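Macrophage migration inhibitory factor (Plasmodium berghei, PDB 2WKB) is the malaria parasite's counterpart of the MIF cytokines, a small alpha/beta protein that assembles into a homotrimer. Local coordinates at residues 20-25 with 85-90; 46-51 with 55-60; 74-79 with 97-102. One frame throughout, in Å; residues are numbered along the deposited sequence. Where two conformers were deposited one is given.

Contact 1. Residues 20-25 with 85-90; sequences LSEIED and SNHLSV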
loop_
_atom_site.group_PDB
_atom_site.type_symbol
_atom_site.label_atom_id
_atom_site.label_comp_id
_atom_site.label_asym_id
_atom_site.label_seq_id
_atom_site.Cartn_x
_atom_site.Cartn_y
_atom_site.Cartn_z
ATOM N N LEU E 20 17.092 1.232 -5.668
ATOM C CA LEU E 20 16.259 2.398 -5.270
ATOM C C LEU E 20 17.091 3.669 -5.458
ATOM O O LEU E 20 16.564 4.701 -5.886
ATOM C CB LEU E 20 15.756 2.277 -3.822
ATOM C CG LEU E 20 14.779 1.066 -3.584
ATOM C CD1 LEU E 20 14.514 0.843 -2.065
ATOM C CD2 LEU E 20 13.427 1.311 -4.412
ATOM N N SER E 21 18.391 3.639 -5.137
ATOM C CA SER E 21 19.184 4.862 -5.264
ATOM C C SER E 21 19.293 5.285 -6.722
ATOM O O SER E 21 19.218 6.471 -7.049
ATOM C CB SER E 21 20.607 4.591 -4.597
ATOM O OG SER E 21 21.437 5.666 -4.982
ATOM N N GLU E 22 19.375 4.314 -7.628
ATOM C CA GLU E 22 19.455 4.565 -9.042
ATOM C C GLU E 22 18.134 5.138 -9.590
ATOM O O GLU E 22 18.147 6.069 -10.416
ATOM C CB GLU E 22 19.840 3.299 -9.819
ATOM C CG GLU E 22 21.338 2.914 -9.586
ATOM C CD GLU E 22 21.847 1.840 -10.575
ATOM O OE1 GLU E 22 21.258 1.706 -11.681
ATOM O OE2 GLU E 22 22.838 1.138 -10.213
ATOM N N ILE E 23 17.022 4.623 -9.047
ATOM C CA ILE E 23 15.685 5.130 -9.418
ATOM C C ILE E 23 15.547 6.574 -8.919
ATOM O O ILE E 23 15.065 7.453 -9.676
ATOM C CB ILE E 23 14.544 4.209 -8.872
ATOM C CG1 ILE E 23 14.565 2.917 -9.667
ATOM C CG2 ILE E 23 13.113 4.932 -9.090
ATOM C CD1 ILE E 23 13.598 1.797 -9.147
ATOM N N GLU E 24 15.943 6.825 -7.666
ATOM C CA GLU E 24 15.979 8.217 -7.160
ATOM C C GLU E 24 16.802 9.157 -8.053
ATOM O O GLU E 24 16.352 10.267 -8.345
ATOM C CB GLU E 24 16.441 8.283 -5.705
ATOM C CG GLU E 24 15.554 7.566 -4.737
ATOM C CD GLU E 24 16.185 7.391 -3.332
ATOM O OE1 GLU E 24 17.356 7.792 -3.171
ATOM O OE2 GLU E 24 15.476 6.848 -2.432
ATOM N N ASP E 25 17.971 8.699 -8.511
ATOM C CA ASP E 25 18.868 9.477 -9.385
ATOM C C ASP E 25 18.110 9.766 -10.707
ATOM O O ASP E 25 18.123 10.915 -11.249
ATOM C CB ASP E 25 20.145 8.695 -9.764
ATOM C CG ASP E 25 21.130 8.567 -8.630
ATOM O OD1 ASP E 25 21.065 9.418 -7.679
ATOM O OD2 ASP E 25 21.942 7.564 -8.713
ATOM N N SER E 85 15.026 -3.873 -15.601
ATOM C CA SER E 85 15.335 -5.010 -16.431
ATOM C C SER E 85 16.860 -5.316 -16.304
ATOM O O SER E 85 17.254 -6.489 -16.348
ATOM C CB SER E 85 14.889 -4.795 -17.876
ATOM O OG SER E 85 15.651 -3.771 -18.425
ATOM N N ASN E 86 17.686 -4.295 -16.084
ATOM C CA ASN E 86 19.106 -4.482 -15.771
ATOM C C ASN E 86 19.315 -5.179 -14.426
ATOM O O ASN E 86 19.860 -6.312 -14.375
ATOM C CB ASN E 86 19.906 -3.143 -15.918
ATOM C CG ASN E 86 21.413 -3.286 -15.539
ATOM O OD1 ASN E 86 22.022 -4.330 -15.790
ATOM N ND2 ASN E 86 22.000 -2.230 -14.933
ATOM N N HIS E 87 18.866 -4.575 -13.335
ATOM C CA HIS E 87 19.151 -5.099 -12.003
ATOM C C HIS E 87 18.361 -6.361 -11.598
ATOM O O HIS E 87 18.862 -7.209 -10.828
ATOM C CB HIS E 87 18.953 -4.009 -10.931
ATOM C CG HIS E 87 19.999 -2.938 -10.962
ATOM N ND1 HIS E 87 21.297 -3.158 -10.551
ATOM C CD2 HIS E 87 19.952 -1.652 -11.394
ATOM C CE1 HIS E 87 22.005 -2.050 -10.727
ATOM N NE2 HIS E 87 21.210 -1.120 -11.231
ATOM N N LEU E 88 17.110 -6.474 -12.062
ATOM C CA LEU E 88 16.231 -7.547 -11.579
ATOM C C LEU E 88 15.954 -8.615 -12.586
ATOM O O LEU E 88 15.241 -9.588 -12.269
ATOM C CB LEU E 88 14.904 -7.002 -11.077
ATOM C CG LEU E 88 14.889 -6.427 -9.639
ATOM C CD1 LEU E 88 15.933 -5.376 -9.343
ATOM C CD2 LEU E 88 13.507 -5.843 -9.436
ATOM N N SER E 89 16.503 -8.414 -13.774
ATOM C CA SER E 89 16.276 -9.194 -14.996
ATOM C C SER E 89 14.815 -9.465 -15.270
ATOM O O SER E 89 14.471 -10.543 -15.751
ATOM C CB SER E 89 17.039 -10.525 -14.990
ATOM O OG SER E 89 18.281 -10.389 -14.323
ATOM N N VAL E 90 13.928 -8.536 -14.894
ATOM C CA VAL E 90 12.512 -8.705 -15.235
ATOM C C VAL E 90 12.359 -8.371 -16.751
ATOM O O VAL E 90 13.090 -7.517 -17.283
ATOM C CB VAL E 90 11.684 -7.772 -14.350
ATOM C CG1 VAL E 90 12.129 -6.336 -14.588
ATOM C CG2 VAL E 90 10.164 -7.909 -14.601
HETATM O O HOH W 1 20.744 0.287 -14.834
#
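Glu22 and His87 face each other from helices 13-31 and 73-88 with their CA atoms 10.1 Å apart, the shortest such distance between the two segments, and the gap is spanned directly by these two side chains. In both, CG stands beside the backbone N and anti to the carbonyl carbon; beyond CG the glutamate chain runs extended, which carries its carboxylate over to the imidazole. NE2 of His87 donates a hydrogen bond to Glu22 OE1 at 2.9 Å, with an N-H...O angle of 157°. The oxygen lies at the ring edge, close to the imidazole plane. NE2 meets it from above the carboxylate plane, 47° out of it, and the two planes stand 71° apart. Glu22 OE2 is also close, 3.0 Å from His87 NE2, and so the whole carboxylate sits before this one nitrogen. Proximity to the carboxylate would probably favour the doubly protonated, cationic imidazole. Asn86 adds a looser link: its ND2 donates to a water at 2.8 Å, which in turn makes a weak bond to Glu22 OE1. Beneath this polar bridge, Ile23 packs on Ile80 and Ile83, and Leu88 on Thr19. The contact is thus a His-carboxylate hydrogen bond at the protein surface, tying together the two long helices that lie side by side on the sheet of the MIF fold.

Contact 2. Residues 46-51 with 55-60; sequences KNLRFS and EGYCFV
Tyr57 is met by Phe50 over one face of its ring and by Leu48 at the ring edge. All three side chains have CG anti to the backbone N; in Phe50 (chi1 176°) this lets the phenyl group run on past the tyrosine and leaves CB over the ring. That CB sits almost centrally there, 3.4 Å from the Tyr57 centroid and 13° off the normal, a CH-pi contact. The phenyl ring that follows is displaced to one side: its plane is within 14° of that of Tyr57, yet the rings barely overlap, and the closest pair is Phe50 CG to Tyr57 CE1 at 3.3 Å. From another direction Leu48 brings CD2 to the ring edge, near its plane, 3.4 Å from Tyr57 CD2. The Tyr57 side chain also touches Arg94 and Tyr96 of the same chain and Met39 of the third subunit, while Arg49 turns away from Tyr57 to form a salt bridge with Glu24 of that subunit. Between the two segments the chemistry is wholly apolar and aromatic, so across them the ring is probably positioned by packing and dispersion; the Tyr57 OH is buried here with no polar partner in the model.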
loop_
_atom_site.group_PDB
_atom_site.type_symbol
_atom_site.label_atom_id
_atom_site.label_comp_id
_atom_site.label_asym_id
_atom_site.label_seq_id
_atom_site.Cartn_x
_atom_site.Cartn_y
_atom_site.Cartn_z
ATOM N N LYS E 46 5.810 -11.828 -2.458
ATOM C CA LYS E 46 6.175 -13.007 -3.232
ATOM C C LYS E 46 4.984 -13.597 -4.020
ATOM O O LYS E 46 5.194 -14.289 -4.995
ATOM C CB LYS E 46 6.756 -14.081 -2.330
ATOM C CG LYS E 46 5.835 -14.507 -1.218
ATOM C CD LYS E 46 6.518 -15.699 -0.525
ATOM C CE LYS E 46 5.845 -15.891 0.783
ATOM N NZ LYS E 46 6.374 -17.320 1.240
ATOM N N ASN E 47 3.777 -13.346 -3.537
ATOM C CA ASN E 47 2.527 -13.882 -4.137
ATOM C C ASN E 47 1.910 -12.983 -5.237
ATOM O O ASN E 47 0.866 -13.343 -5.837
ATOM C CB ASN E 47 1.547 -14.215 -3.005
ATOM C CG ASN E 47 1.853 -15.594 -2.403
ATOM O OD1 ASN E 47 1.874 -16.595 -3.132
ATOM N ND2 ASN E 47 2.220 -15.632 -1.101
ATOM N N LEU E 48 2.593 -11.904 -5.552
ATOM C CA LEU E 48 2.103 -10.910 -6.558
ATOM C C LEU E 48 1.907 -11.580 -7.932
ATOM O O LEU E 48 2.799 -12.280 -8.452
ATOM C CB LEU E 48 3.101 -9.751 -6.729
ATOM C CG LEU E 48 2.688 -8.603 -7.712
ATOM C CD1 LEU E 48 1.386 -7.910 -7.149
ATOM C CD2 LEU E 48 3.916 -7.587 -7.831
ATOM N N ARG E 49 0.723 -11.335 -8.516
ATOM C CA ARG E 49 0.426 -11.872 -9.823
ATOM C C ARG E 49 0.127 -10.804 -10.817
ATOM O O ARG E 49 -0.437 -9.766 -10.463
ATOM C CB ARG E 49 -0.815 -12.777 -9.705
ATOM C CG ARG E 49 -0.592 -14.047 -8.937
ATOM C CD ARG E 49 -1.928 -14.683 -8.481
ATOM N NE ARG E 49 -2.776 -15.117 -9.640
ATOM C CZ ARG E 49 -2.709 -16.310 -10.236
ATOM N NH1 ARG E 49 -1.810 -17.221 -9.838
ATOM N NH2 ARG E 49 -3.597 -16.629 -11.244
ATOM N N PHE E 50 0.491 -11.071 -12.076
ATOM C CA PHE E 50 0.081 -10.225 -13.227
ATOM C C PHE E 50 -0.307 -11.132 -14.412
ATOM O O PHE E 50 0.427 -12.061 -14.732
ATOM C CB PHE E 50 1.170 -9.218 -13.621
ATOM C CG PHE E 50 0.832 -8.413 -14.851
ATOM C CD1 PHE E 50 -0.227 -7.507 -14.841
ATOM C CD2 PHE E 50 1.580 -8.560 -16.017
ATOM C CE1 PHE E 50 -0.580 -6.772 -16.027
ATOM C CE2 PHE E 50 1.277 -7.797 -17.179
ATOM C CZ PHE E 50 0.169 -6.933 -17.183
ATOM N N SER E 51 -1.510 -10.880 -14.930
ATOM C CA SER E 51 -2.093 -11.640 -16.015
ATOM C C SER E 51 -2.087 -13.100 -15.724
ATOM O O SER E 51 -1.619 -13.883 -16.578
ATOM C CB SER E 51 -1.288 -11.405 -17.311
ATOM O OG SER E 51 -1.292 -10.028 -17.635
ATOM N N GLU E 55 4.904 -15.305 -12.314
ATOM C CA GLU E 55 6.257 -15.113 -12.862
ATOM C C GLU E 55 6.802 -13.687 -12.480
ATOM O O GLU E 55 5.998 -12.779 -12.202
ATOM C CB GLU E 55 6.188 -15.195 -14.416
ATOM C CG GLU E 55 7.489 -15.031 -15.173
ATOM C CD GLU E 55 7.332 -15.035 -16.715
ATOM O OE1 GLU E 55 8.330 -14.739 -17.426
ATOM O OE2 GLU E 55 6.214 -15.298 -17.219
ATOM N N GLY E 56 8.127 -13.509 -12.515
ATOM C CA GLY E 56 8.788 -12.227 -12.179
ATOM C C GLY E 56 8.008 -11.023 -12.746
ATOM O O GLY E 56 7.679 -10.974 -13.926
ATOM N N TYR E 57 7.632 -10.106 -11.863
ATOM C CA TYR E 57 6.826 -8.956 -12.269
ATOM C C TYR E 57 7.181 -7.790 -11.325
ATOM O O TYR E 57 7.336 -7.971 -10.109
ATOM C CB TYR E 57 5.348 -9.340 -12.126
ATOM C CG TYR E 57 4.388 -8.145 -12.324
ATOM C CD1 TYR E 57 4.173 -7.601 -13.565
ATOM C CD2 TYR E 57 3.744 -7.586 -11.212
ATOM C CE1 TYR E 57 3.264 -6.480 -13.711
ATOM C CE2 TYR E 57 2.878 -6.495 -11.327
ATOM C CZ TYR E 57 2.631 -5.969 -12.591
ATOM O OH TYR E 57 1.738 -4.869 -12.732
ATOM N N CYS E 58 7.260 -6.588 -11.890
ATOM C CA CYS E 58 7.491 -5.381 -11.103
ATOM C C CYS E 58 6.399 -4.332 -11.339
ATOM O O CYS E 58 6.079 -4.010 -12.483
ATOM C CB CYS E 58 8.866 -4.790 -11.422
ATOM S SG CYS E 58 10.242 -5.943 -11.214
ATOM N N PHE E 59 5.839 -3.798 -10.256
ATOM C CA PHE E 59 4.850 -2.751 -10.343
ATOM C C PHE E 59 5.526 -1.592 -9.649
ATOM O O PHE E 59 5.855 -1.700 -8.449
ATOM C CB PHE E 59 3.618 -3.164 -9.582
ATOM C CG PHE E 59 2.593 -2.054 -9.436
ATOM C CD1 PHE E 59 2.363 -1.145 -10.464
ATOM C CD2 PHE E 59 1.843 -1.934 -8.285
ATOM C CE1 PHE E 59 1.401 -0.153 -10.353
ATOM C CE2 PHE E 59 0.866 -0.945 -8.156
ATOM C CZ PHE E 59 0.655 -0.029 -9.194
ATOM N N VAL E 60 5.741 -0.466 -10.363
ATOM C CA VAL E 60 6.348 0.698 -9.708
ATOM C C VAL E 60 5.275 1.800 -9.589
ATOM O O VAL E 60 4.622 2.123 -10.583
ATOM C CB VAL E 60 7.536 1.222 -10.459
ATOM C CG1 VAL E 60 8.220 2.439 -9.705
ATOM C CG2 VAL E 60 8.658 0.100 -10.623
#

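Contact 3. Residues 74-79 with 97-102; sequences SLLADK and IEFRDC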
loop_
_atom_site.group_PDB
_atom_site.type_symbol
_atom_site.label_atom_id
_atom_site.label_comp_id
_atom_site.label_asym_id
_atom_site.label_seq_id
_atom_site.Cartn_x
_atom_site.Cartn_y
_atom_site.Cartn_z
ATOM N N SER E 74 6.696 9.684 -19.406
ATOM C CA SER E 74 7.080 8.598 -20.260
ATOM C C SER E 74 8.614 8.400 -20.257
ATOM O O SER E 74 9.100 7.279 -20.157
ATOM C CB SER E 74 6.545 8.830 -21.696
ATOM O OG SER E 74 6.904 7.697 -22.475
ATOM N N LEU E 75 9.367 9.500 -20.323
ATOM C CA LEU E 75 10.773 9.460 -20.225
ATOM C C LEU E 75 11.230 8.770 -18.913
ATOM O O LEU E 75 12.148 7.950 -18.921
ATOM C CB LEU E 75 11.315 10.928 -20.310
ATOM C CG LEU E 75 10.731 11.871 -21.403
ATOM C CD1 LEU E 75 11.425 11.587 -22.771
ATOM C CD2 LEU E 75 9.055 11.960 -21.557
ATOM N N LEU E 76 10.633 9.157 -17.793
ATOM C CA LEU E 76 10.961 8.541 -16.476
ATOM C C LEU E 76 10.561 7.035 -16.475
ATOM O O LEU E 76 11.330 6.180 -16.010
ATOM C CB LEU E 76 10.211 9.276 -15.388
ATOM C CG LEU E 76 10.552 8.825 -13.951
ATOM C CD1 LEU E 76 12.165 8.631 -13.594
ATOM C CD2 LEU E 76 9.865 9.749 -12.936
ATOM N N ALA E 77 9.404 6.720 -17.030
ATOM C CA ALA E 77 8.996 5.314 -17.034
ATOM C C ALA E 77 9.956 4.464 -17.877
ATOM O O ALA E 77 10.263 3.317 -17.498
ATOM C CB ALA E 77 7.442 5.126 -17.527
ATOM N N ASP E 78 10.440 5.020 -18.994
ATOM C CA ASP E 78 11.399 4.341 -19.869
ATOM C C ASP E 78 12.683 4.117 -19.045
ATOM O O ASP E 78 13.194 3.001 -18.982
ATOM C CB ASP E 78 11.650 5.202 -21.083
ATOM C CG ASP E 78 12.584 4.536 -22.146
ATOM O OD1 ASP E 78 13.268 3.534 -21.894
ATOM O OD2 ASP E 78 12.602 5.030 -23.280
ATOM N N LYS E 79 13.155 5.132 -18.330
ATOM C CA LYS E 79 14.391 4.943 -17.558
ATOM C C LYS E 79 14.251 3.916 -16.444
ATOM O O LYS E 79 15.177 3.076 -16.185
ATOM C CB LYS E 79 14.892 6.231 -16.943
ATOM C CG LYS E 79 16.190 5.966 -16.153
ATOM C CD LYS E 79 17.409 5.652 -17.149
ATOM C CE LYS E 79 18.829 5.626 -16.447
ATOM N NZ LYS E 79 19.840 5.253 -17.503
ATOM N N ILE E 97 4.340 0.688 -14.706
ATOM C CA ILE E 97 4.697 1.865 -13.955
ATOM C C ILE E 97 3.471 2.757 -13.894
ATOM O O ILE E 97 2.888 3.059 -14.947
ATOM C CB ILE E 97 5.825 2.549 -14.601
ATOM C CG1 ILE E 97 7.046 1.571 -14.533
ATOM C CG2 ILE E 97 6.174 3.913 -13.813
ATOM C CD1 ILE E 97 8.076 2.065 -15.330
ATOM N N GLU E 98 3.077 3.164 -12.695
ATOM C CA GLU E 98 1.935 4.004 -12.514
ATOM C C GLU E 98 2.297 5.277 -11.761
ATOM O O GLU E 98 3.043 5.223 -10.766
ATOM C CB GLU E 98 0.922 3.193 -11.751
ATOM C CG GLU E 98 -0.327 3.881 -11.441
ATOM C CD GLU E 98 -1.233 2.959 -10.626
ATOM O OE1 GLU E 98 -1.786 2.038 -11.246
ATOM O OE2 GLU E 98 -1.307 3.148 -9.398
ATOM N N PHE E 99 1.766 6.426 -12.235
ATOM C CA PHE E 99 2.042 7.749 -11.655
ATOM C C PHE E 99 0.687 8.309 -11.125
ATOM O O PHE E 99 -0.287 8.392 -11.842
ATOM C CB PHE E 99 2.581 8.759 -12.689
ATOM C CG PHE E 99 3.897 8.411 -13.331
ATOM C CD1 PHE E 99 5.062 8.886 -12.780
ATOM C CD2 PHE E 99 3.962 7.624 -14.475
ATOM C CE1 PHE E 99 6.340 8.598 -13.371
ATOM C CE2 PHE E 99 5.246 7.327 -15.058
ATOM C CZ PHE E 99 6.414 7.832 -14.479
ATOM N N ARG E 100 0.612 8.657 -9.857
ATOM C CA ARG E 100 -0.615 9.275 -9.280
ATOM C C ARG E 100 -0.207 10.582 -8.660
ATOM O O ARG E 100 0.782 10.613 -7.940
ATOM C CB ARG E 100 -1.180 8.431 -8.178
ATOM C CG ARG E 100 -1.063 6.952 -8.326
ATOM C CD ARG E 100 -1.690 6.249 -7.091
ATOM N NE ARG E 100 -0.781 6.198 -5.928
ATOM C CZ ARG E 100 -1.067 5.601 -4.766
ATOM N NH1 ARG E 100 -2.239 4.985 -4.598
ATOM N NH2 ARG E 100 -0.176 5.592 -3.770
ATOM N N ASP E 101 -0.922 11.685 -8.936
ATOM C CA ASP E 101 -0.646 12.901 -8.173
ATOM C C ASP E 101 -1.801 13.331 -7.256
ATOM O O ASP E 101 -2.908 13.681 -7.706
ATOM C CB ASP E 101 -0.072 14.056 -9.004
ATOM C CG ASP E 101 0.484 15.199 -8.118
ATOM O OD1 ASP E 101 -0.344 15.906 -7.489
ATOM O OD2 ASP E 101 1.740 15.403 -8.057
ATOM N N CYS E 102 -1.492 13.275 -5.958
ATOM C CA CYS E 102 -2.408 13.608 -4.871
ATOM C C CYS E 102 -1.902 14.815 -4.055
ATOM O O CYS E 102 -2.456 15.122 -2.993
ATOM C CB CYS E 102 -2.547 12.394 -3.941
ATOM S SG CYS E 102 -2.797 10.783 -4.742
#
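The Phe99 ring meets helix 73-88 by its edge: Leu76 CD2 and Ala77 CB both lie near the ring plane, and neither rests over a face. Leu76 CD2 approaches CE1 of Phe99 at 3.7 Å, while Ala77 CB is 4.0 Å from CE2, so the two residues bracket the far rim of the ring, with CZ between them pointing at the helix backbone. With CG anti to the carbonyl carbon (chi1 -62°), the ring points from the strand to the helix, its tip between the side chains of Leu76 and Ala77. Two positions back on the same strand, Ile97 makes the other half of the contact. Its CG1 branch stands beside the backbone N and continues extended, which sends CD1 to the helix, 3.8 Å from Ala77 CB and 3.3 Å from Ala77 O. Ala77 and Ile97 are also the nearest pair of backbones, their CA atoms 6.3 Å apart, consistent with the small side chain of Ala77. The axes of helix 74-79 and strand 97-100 approach to 9.5 Å, and their directions differ by 143°, roughly antiparallel.

Leu62 of strand 58-63 lies against both Ile97 and Phe99, and Ile68 touches Leu76 and Phe99, extending this apolar layer; Leu76 also packs on Ile27 and Ile30 of helix 13-31. Residues 97-100 pair in an antiparallel ladder with a strand of the third subunit, so the sheet continues across the interface. This is the helix-on-sheet packing of a beta-alpha-beta crossover, in which helix 73-88 links the parallel neighbours 58-63 and 95-100 of the MIF fold.

Helix 73-88 is shared by contact 1 and contact 3, whose centres are about 14 Å apart: toward its C-terminal end it is joined to helix 13-31 at the surface, and near its start it lies on strand 95-100 in the core. Contact 2, about 18 Å from contact 3 between centres, connects to it through the sheet, where Val60 O and Glu98 N are 2.8 Å apart, a probable hydrogen bond. Contacts 1 and 2 (centres about 16 Å apart) touch through Leu88 CD2 and Cys58 SG, at 3.7 Å. Contacts 2 and 3 both touch the third subunit, while segment 20-25 of contact 1 reaches, through Glu24, segment 46-51 of the second subunit.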